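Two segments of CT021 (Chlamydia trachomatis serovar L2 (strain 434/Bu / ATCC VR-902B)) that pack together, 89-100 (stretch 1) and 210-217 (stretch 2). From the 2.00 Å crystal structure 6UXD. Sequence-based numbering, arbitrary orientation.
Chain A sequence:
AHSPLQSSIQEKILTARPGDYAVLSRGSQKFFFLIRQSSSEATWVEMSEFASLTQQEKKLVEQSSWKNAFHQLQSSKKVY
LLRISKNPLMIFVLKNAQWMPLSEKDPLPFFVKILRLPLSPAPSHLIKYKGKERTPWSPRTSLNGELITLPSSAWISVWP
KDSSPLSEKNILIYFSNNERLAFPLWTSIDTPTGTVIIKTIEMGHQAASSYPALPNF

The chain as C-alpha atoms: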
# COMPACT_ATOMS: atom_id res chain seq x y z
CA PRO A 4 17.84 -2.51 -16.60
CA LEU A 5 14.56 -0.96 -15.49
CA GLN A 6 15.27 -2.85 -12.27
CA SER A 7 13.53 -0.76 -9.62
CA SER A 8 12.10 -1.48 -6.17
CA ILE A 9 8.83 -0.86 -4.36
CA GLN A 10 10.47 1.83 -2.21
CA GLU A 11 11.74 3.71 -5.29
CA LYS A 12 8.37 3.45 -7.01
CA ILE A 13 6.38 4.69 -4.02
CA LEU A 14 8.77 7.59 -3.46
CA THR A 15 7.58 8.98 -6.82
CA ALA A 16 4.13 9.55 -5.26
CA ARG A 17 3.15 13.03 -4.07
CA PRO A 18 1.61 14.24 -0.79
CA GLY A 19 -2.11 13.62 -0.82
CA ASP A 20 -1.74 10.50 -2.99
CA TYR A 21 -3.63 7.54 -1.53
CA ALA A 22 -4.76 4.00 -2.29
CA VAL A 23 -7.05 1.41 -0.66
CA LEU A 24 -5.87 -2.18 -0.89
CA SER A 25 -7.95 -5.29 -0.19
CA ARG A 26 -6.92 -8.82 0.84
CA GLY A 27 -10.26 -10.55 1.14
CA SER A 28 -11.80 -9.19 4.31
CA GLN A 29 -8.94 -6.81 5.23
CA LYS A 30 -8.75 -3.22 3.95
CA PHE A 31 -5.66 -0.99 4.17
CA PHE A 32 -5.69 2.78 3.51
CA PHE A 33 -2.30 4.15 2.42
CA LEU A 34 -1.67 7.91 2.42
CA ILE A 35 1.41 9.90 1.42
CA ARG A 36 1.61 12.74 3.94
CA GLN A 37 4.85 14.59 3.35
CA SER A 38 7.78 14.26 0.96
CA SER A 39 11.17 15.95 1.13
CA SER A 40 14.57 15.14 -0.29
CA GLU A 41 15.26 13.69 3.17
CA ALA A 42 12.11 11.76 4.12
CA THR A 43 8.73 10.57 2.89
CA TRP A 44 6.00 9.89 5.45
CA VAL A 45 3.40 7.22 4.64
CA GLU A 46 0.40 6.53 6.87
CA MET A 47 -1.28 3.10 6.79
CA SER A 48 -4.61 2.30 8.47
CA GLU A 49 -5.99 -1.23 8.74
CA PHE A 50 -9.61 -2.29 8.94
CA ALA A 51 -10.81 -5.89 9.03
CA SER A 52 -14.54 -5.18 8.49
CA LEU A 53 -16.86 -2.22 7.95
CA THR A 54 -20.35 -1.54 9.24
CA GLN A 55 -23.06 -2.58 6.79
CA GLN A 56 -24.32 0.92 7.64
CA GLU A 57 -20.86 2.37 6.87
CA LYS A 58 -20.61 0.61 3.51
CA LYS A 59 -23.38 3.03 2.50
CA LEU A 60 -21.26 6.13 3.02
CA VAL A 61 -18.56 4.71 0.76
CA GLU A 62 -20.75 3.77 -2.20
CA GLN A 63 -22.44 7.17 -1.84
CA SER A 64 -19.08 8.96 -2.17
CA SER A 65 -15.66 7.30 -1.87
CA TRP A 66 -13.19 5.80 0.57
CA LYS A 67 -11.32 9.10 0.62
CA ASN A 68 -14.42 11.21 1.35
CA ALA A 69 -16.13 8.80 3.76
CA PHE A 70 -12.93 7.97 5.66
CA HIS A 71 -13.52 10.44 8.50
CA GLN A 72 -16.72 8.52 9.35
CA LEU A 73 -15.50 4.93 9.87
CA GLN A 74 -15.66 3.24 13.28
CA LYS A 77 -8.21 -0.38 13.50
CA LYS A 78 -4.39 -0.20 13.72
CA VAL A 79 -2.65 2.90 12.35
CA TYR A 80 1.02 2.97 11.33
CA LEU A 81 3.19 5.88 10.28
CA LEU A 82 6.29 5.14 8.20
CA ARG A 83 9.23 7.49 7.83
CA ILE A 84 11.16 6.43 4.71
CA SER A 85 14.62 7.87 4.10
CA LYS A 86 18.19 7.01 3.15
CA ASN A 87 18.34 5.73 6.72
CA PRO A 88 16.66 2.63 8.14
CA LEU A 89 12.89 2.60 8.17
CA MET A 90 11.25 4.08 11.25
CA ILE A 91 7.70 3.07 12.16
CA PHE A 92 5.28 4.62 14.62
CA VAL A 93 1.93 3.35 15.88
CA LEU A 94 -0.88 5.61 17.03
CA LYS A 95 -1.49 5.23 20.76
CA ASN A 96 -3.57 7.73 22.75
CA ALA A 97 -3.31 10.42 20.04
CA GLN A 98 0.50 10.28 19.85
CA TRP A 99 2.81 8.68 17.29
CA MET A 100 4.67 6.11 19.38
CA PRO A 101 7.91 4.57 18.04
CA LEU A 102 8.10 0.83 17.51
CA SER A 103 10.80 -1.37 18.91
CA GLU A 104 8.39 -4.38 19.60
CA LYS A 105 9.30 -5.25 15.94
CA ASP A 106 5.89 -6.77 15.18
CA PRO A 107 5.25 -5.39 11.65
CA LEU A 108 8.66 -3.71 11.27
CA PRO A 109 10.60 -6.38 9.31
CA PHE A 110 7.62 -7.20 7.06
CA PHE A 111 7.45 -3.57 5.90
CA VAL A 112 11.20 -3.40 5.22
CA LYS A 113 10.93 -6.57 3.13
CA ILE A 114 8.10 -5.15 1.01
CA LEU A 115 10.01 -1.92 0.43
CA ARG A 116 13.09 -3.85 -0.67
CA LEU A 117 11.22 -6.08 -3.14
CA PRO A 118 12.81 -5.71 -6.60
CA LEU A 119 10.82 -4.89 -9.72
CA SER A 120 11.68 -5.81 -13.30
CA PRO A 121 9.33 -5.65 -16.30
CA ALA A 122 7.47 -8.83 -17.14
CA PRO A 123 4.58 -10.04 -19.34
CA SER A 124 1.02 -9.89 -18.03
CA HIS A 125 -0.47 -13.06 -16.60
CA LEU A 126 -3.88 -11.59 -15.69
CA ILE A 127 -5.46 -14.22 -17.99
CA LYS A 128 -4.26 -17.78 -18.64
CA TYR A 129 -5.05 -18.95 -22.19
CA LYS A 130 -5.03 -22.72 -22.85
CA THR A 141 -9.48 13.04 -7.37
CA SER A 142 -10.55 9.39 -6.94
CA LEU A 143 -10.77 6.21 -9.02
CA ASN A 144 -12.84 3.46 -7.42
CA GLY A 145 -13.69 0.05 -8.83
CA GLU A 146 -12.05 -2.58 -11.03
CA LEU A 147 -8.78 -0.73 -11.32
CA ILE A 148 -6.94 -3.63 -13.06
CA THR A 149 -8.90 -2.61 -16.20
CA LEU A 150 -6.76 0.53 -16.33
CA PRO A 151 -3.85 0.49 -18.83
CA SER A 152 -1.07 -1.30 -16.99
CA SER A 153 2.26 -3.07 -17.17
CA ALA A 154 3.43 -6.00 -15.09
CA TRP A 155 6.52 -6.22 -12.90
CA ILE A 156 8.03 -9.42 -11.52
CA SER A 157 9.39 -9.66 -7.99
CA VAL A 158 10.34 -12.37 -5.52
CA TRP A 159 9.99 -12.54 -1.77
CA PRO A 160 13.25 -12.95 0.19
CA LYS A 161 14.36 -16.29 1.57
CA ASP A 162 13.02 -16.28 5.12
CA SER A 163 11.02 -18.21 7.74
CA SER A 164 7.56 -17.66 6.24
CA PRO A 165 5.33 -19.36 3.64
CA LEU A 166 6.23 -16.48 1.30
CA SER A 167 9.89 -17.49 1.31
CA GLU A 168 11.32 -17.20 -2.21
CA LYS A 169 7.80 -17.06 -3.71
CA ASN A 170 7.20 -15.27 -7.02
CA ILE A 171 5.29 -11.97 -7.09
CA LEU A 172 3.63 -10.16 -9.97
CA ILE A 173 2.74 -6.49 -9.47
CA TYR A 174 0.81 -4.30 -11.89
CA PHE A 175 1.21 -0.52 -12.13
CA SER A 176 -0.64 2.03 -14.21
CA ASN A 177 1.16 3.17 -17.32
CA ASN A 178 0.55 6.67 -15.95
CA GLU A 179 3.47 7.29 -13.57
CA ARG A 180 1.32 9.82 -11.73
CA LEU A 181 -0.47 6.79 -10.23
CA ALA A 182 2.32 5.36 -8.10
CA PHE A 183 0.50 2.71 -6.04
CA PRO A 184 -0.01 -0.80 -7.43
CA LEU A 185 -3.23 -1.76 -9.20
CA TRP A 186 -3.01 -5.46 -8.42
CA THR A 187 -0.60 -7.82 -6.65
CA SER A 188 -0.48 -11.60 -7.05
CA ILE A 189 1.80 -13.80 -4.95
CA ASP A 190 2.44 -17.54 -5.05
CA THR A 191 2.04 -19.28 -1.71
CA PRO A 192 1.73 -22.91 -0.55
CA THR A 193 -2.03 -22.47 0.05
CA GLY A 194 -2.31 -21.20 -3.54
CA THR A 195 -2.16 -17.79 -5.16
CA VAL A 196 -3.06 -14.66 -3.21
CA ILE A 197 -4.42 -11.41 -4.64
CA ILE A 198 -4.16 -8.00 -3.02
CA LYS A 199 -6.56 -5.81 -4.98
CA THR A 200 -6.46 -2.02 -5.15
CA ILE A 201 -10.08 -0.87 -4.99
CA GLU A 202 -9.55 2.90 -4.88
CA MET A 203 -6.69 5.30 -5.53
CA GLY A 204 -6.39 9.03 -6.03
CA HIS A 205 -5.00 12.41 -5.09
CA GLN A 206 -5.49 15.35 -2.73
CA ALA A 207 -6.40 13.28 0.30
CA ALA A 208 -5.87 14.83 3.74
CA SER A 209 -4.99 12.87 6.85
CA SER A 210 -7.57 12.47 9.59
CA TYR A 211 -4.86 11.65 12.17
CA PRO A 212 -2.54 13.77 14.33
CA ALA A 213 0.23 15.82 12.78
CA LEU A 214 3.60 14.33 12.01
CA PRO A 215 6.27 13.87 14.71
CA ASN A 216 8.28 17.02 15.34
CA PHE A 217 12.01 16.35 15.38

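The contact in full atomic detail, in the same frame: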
# COMPACT_ATOMS: atom_id res chain seq x y z
N LEU A 89 14.30 2.27 8.02
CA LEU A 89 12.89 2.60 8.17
C LEU A 89 12.55 2.81 9.64
O LEU A 89 12.98 2.05 10.52
CB LEU A 89 12.03 1.48 7.59
CG LEU A 89 10.52 1.76 7.65
CD1 LEU A 89 10.18 2.82 6.61
CD2 LEU A 89 9.70 0.49 7.44
N MET A 90 11.76 3.84 9.92
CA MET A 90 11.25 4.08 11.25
C MET A 90 9.73 4.04 11.20
O MET A 90 9.12 4.66 10.32
CB MET A 90 11.75 5.42 11.80
CG MET A 90 11.13 5.81 13.13
SD MET A 90 12.01 7.17 13.96
CE MET A 90 12.62 8.09 12.59
N ILE A 91 9.13 3.28 12.12
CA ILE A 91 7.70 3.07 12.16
C ILE A 91 7.17 3.59 13.48
O ILE A 91 7.80 3.41 14.52
CB ILE A 91 7.34 1.58 12.00
CG1 ILE A 91 7.89 1.03 10.69
CG2 ILE A 91 5.84 1.40 12.07
CD1 ILE A 91 7.50 -0.42 10.46
N PHE A 92 5.99 4.20 13.43
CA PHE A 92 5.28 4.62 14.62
C PHE A 92 3.89 4.01 14.58
O PHE A 92 3.35 3.73 13.51
CB PHE A 92 5.14 6.14 14.68
CG PHE A 92 6.42 6.88 14.56
CD1 PHE A 92 7.02 7.08 13.32
CD2 PHE A 92 7.03 7.42 15.68
CE1 PHE A 92 8.20 7.79 13.20
CE2 PHE A 92 8.21 8.14 15.56
CZ PHE A 92 8.80 8.32 14.32
N VAL A 93 3.32 3.78 15.76
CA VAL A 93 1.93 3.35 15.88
C VAL A 93 1.19 4.41 16.68
O VAL A 93 1.77 5.10 17.53
CB VAL A 93 1.81 1.97 16.55
CG1 VAL A 93 2.55 1.94 17.87
CG2 VAL A 93 0.35 1.61 16.76
N LEU A 94 -0.08 4.59 16.37
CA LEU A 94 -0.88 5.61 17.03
C LEU A 94 -1.39 5.03 18.34
O LEU A 94 -2.08 4.01 18.34
CB LEU A 94 -2.03 6.06 16.15
CG LEU A 94 -2.94 7.14 16.72
CD1 LEU A 94 -2.18 8.43 16.87
CD2 LEU A 94 -4.15 7.33 15.82
N LYS A 95 -1.02 5.65 19.45
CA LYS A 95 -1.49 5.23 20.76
C LYS A 95 -1.84 6.49 21.54
O LYS A 95 -0.99 7.38 21.68
CB LYS A 95 -0.43 4.39 21.48
CG LYS A 95 -0.92 3.72 22.76
N ASN A 96 -3.09 6.59 21.98
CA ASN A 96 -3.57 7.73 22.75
C ASN A 96 -3.15 9.06 22.11
O ASN A 96 -2.53 9.91 22.74
CB ASN A 96 -3.08 7.65 24.20
CG ASN A 96 -3.57 6.39 24.92
OD1 ASN A 96 -2.77 5.63 25.47
ND2 ASN A 96 -4.88 6.18 24.93
N ALA A 97 -3.48 9.21 20.83
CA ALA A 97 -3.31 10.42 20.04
C ALA A 97 -1.86 10.84 19.84
O ALA A 97 -1.60 11.97 19.41
CB ALA A 97 -4.08 11.60 20.66
N GLN A 98 -0.89 9.96 20.10
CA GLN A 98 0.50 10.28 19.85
C GLN A 98 1.16 9.19 19.01
O GLN A 98 0.87 8.00 19.18
CB GLN A 98 1.28 10.47 21.16
CG GLN A 98 2.70 11.03 20.98
CD GLN A 98 3.49 11.08 22.29
OE1 GLN A 98 2.93 10.91 23.37
NE2 GLN A 98 4.80 11.31 22.19
N TRP A 99 2.04 9.61 18.12
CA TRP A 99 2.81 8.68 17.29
C TRP A 99 3.91 8.07 18.14
O TRP A 99 4.89 8.73 18.47
CB TRP A 99 3.36 9.43 16.09
CG TRP A 99 2.30 9.85 15.14
CD1 TRP A 99 1.96 11.13 14.80
CD2 TRP A 99 1.44 8.99 14.39
NE1 TRP A 99 0.94 11.11 13.89
CE2 TRP A 99 0.60 9.81 13.62
CE3 TRP A 99 1.30 7.61 14.31
CZ2 TRP A 99 -0.38 9.29 12.77
CZ3 TRP A 99 0.32 7.08 13.46
CH2 TRP A 99 -0.50 7.92 12.71
N MET A 100 3.75 6.79 18.49
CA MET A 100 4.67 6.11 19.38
C MET A 100 5.63 5.24 18.59
O MET A 100 5.18 4.38 17.82
CB MET A 100 3.89 5.26 20.37
CG MET A 100 2.94 6.05 21.25
SD MET A 100 3.76 7.37 22.18
CE MET A 100 5.05 6.46 23.03
N SER A 210 -6.68 12.27 8.46
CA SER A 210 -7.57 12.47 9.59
C SER A 210 -6.88 12.29 10.94
O SER A 210 -7.52 12.45 11.98
CB SER A 210 -8.75 11.49 9.48
OG SER A 210 -8.34 10.14 9.61
N TYR A 211 -5.59 12.00 10.96
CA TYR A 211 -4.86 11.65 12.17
C TYR A 211 -3.98 12.79 12.65
O TYR A 211 -3.85 13.82 11.97
CB TYR A 211 -4.03 10.39 11.90
CG TYR A 211 -4.87 9.18 11.60
CD1 TYR A 211 -5.71 8.65 12.56
CD2 TYR A 211 -4.83 8.57 10.35
CE1 TYR A 211 -6.48 7.54 12.29
CE2 TYR A 211 -5.60 7.47 10.08
CZ TYR A 211 -6.42 6.95 11.05
OH TYR A 211 -7.20 5.84 10.77
N PRO A 212 -3.36 12.67 13.83
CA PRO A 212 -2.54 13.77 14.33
C PRO A 212 -1.38 14.09 13.41
O PRO A 212 -0.92 13.28 12.59
CB PRO A 212 -2.03 13.26 15.69
CG PRO A 212 -2.97 12.16 16.07
CD PRO A 212 -3.44 11.55 14.79
N ALA A 213 -0.89 15.32 13.56
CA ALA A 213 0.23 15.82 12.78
C ALA A 213 1.46 14.95 12.97
O ALA A 213 1.59 14.19 13.93
CB ALA A 213 0.56 17.25 13.19
N LEU A 214 2.39 15.12 12.05
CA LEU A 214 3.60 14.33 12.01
C LEU A 214 4.48 14.60 13.24
O LEU A 214 4.44 15.69 13.80
CB LEU A 214 4.38 14.65 10.74
CG LEU A 214 3.69 14.28 9.42
CD1 LEU A 214 4.63 14.64 8.27
CD2 LEU A 214 3.32 12.80 9.40
N PRO A 215 5.27 13.62 13.67
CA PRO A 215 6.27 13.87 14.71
C PRO A 215 7.13 15.08 14.38
O PRO A 215 7.52 15.31 13.24
CB PRO A 215 7.11 12.59 14.72
CG PRO A 215 6.11 11.52 14.29
CD PRO A 215 5.26 12.20 13.25
N ASN A 216 7.42 15.85 15.42
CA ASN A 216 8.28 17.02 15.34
C ASN A 216 9.65 16.64 15.88
O ASN A 216 9.79 16.32 17.07
CB ASN A 216 7.70 18.18 16.14
CG ASN A 216 6.42 18.70 15.53
OD1 ASN A 216 6.45 19.31 14.45
ND2 ASN A 216 5.30 18.48 16.20
N PHE A 217 10.65 16.68 15.01
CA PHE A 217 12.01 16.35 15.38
C PHE A 217 12.87 17.62 15.33
O PHE A 217 14.11 17.58 15.32
CB PHE A 217 12.55 15.24 14.47
CG PHE A 217 11.94 13.88 14.71
CD1 PHE A 217 12.00 12.91 13.73
CD2 PHE A 217 11.33 13.57 15.91
CE1 PHE A 217 11.45 11.64 13.94
CE2 PHE A 217 10.77 12.31 16.13
CZ PHE A 217 10.84 11.34 15.14
OXT PHE A 217 12.37 18.76 15.31

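A two-stranded hairpin, 90-95 and 98-100, offers one face to the chain's last residues, which have no regular secondary structure and meet it with side chains and with backbone carbonyls. Alternation along the first strand sets the pattern: Met-90, Phe-92 and Leu-94 direct their CA-to-CB bonds toward the tail, while Ile-91, Val-93 and Lys-95 lie out of its reach.

Met-90 opens the contact modestly, its CE 4.0 Å from CE1 of Phe-217, the C-terminal residue. Phe-92 is used twice. Pro-215 sits over one face of its ring, with CG 4.2 Å from the ring centroid and only 12° off the normal, a CH-pi arrangement; at the ring edge, Phe-92 CZ meets Phe-217 CZ at 3.7 Å, edge to edge. Leu-94 spreads its two methyls between neighbours: CD2 lies 3.8 Å from CD1 of Tyr-211, and CD1 lies 3.9 Å from CG of Pro-212.

The type I' turn from Lys-95 to Gln-98, closed by paired backbone hydrogen bonds between those two residues, brings the chain back. At the turn, Ala-97 contributes backbone rather than side chain, its O standing 3.6 Å from Pro-212 CG. Gln-98 points away.

Trp-99 is the centrepiece, with 97 Å² covered by the tail. Its indole NE1 donates a hydrogen bond to Pro-212 O at 3.1 Å and 163°, with the acceptor near the ring plane, so a buried polar group is satisfied by backbone that no strand pairing has claimed. Carbon contacts flank this bond: Trp-99 CZ2 approaches Tyr-211 CB at 3.9 Å, and Trp-99 CD1 approaches Pro-215 CD at 3.8 Å. Met-100 is out of reach, but its backbone pairs with Val-93, so Trp-99 sits in the strand next to the first.

The rule is economical: a directional bond joins the indole to the tail's backbone, and prolines and aromatics of the tail pack around it.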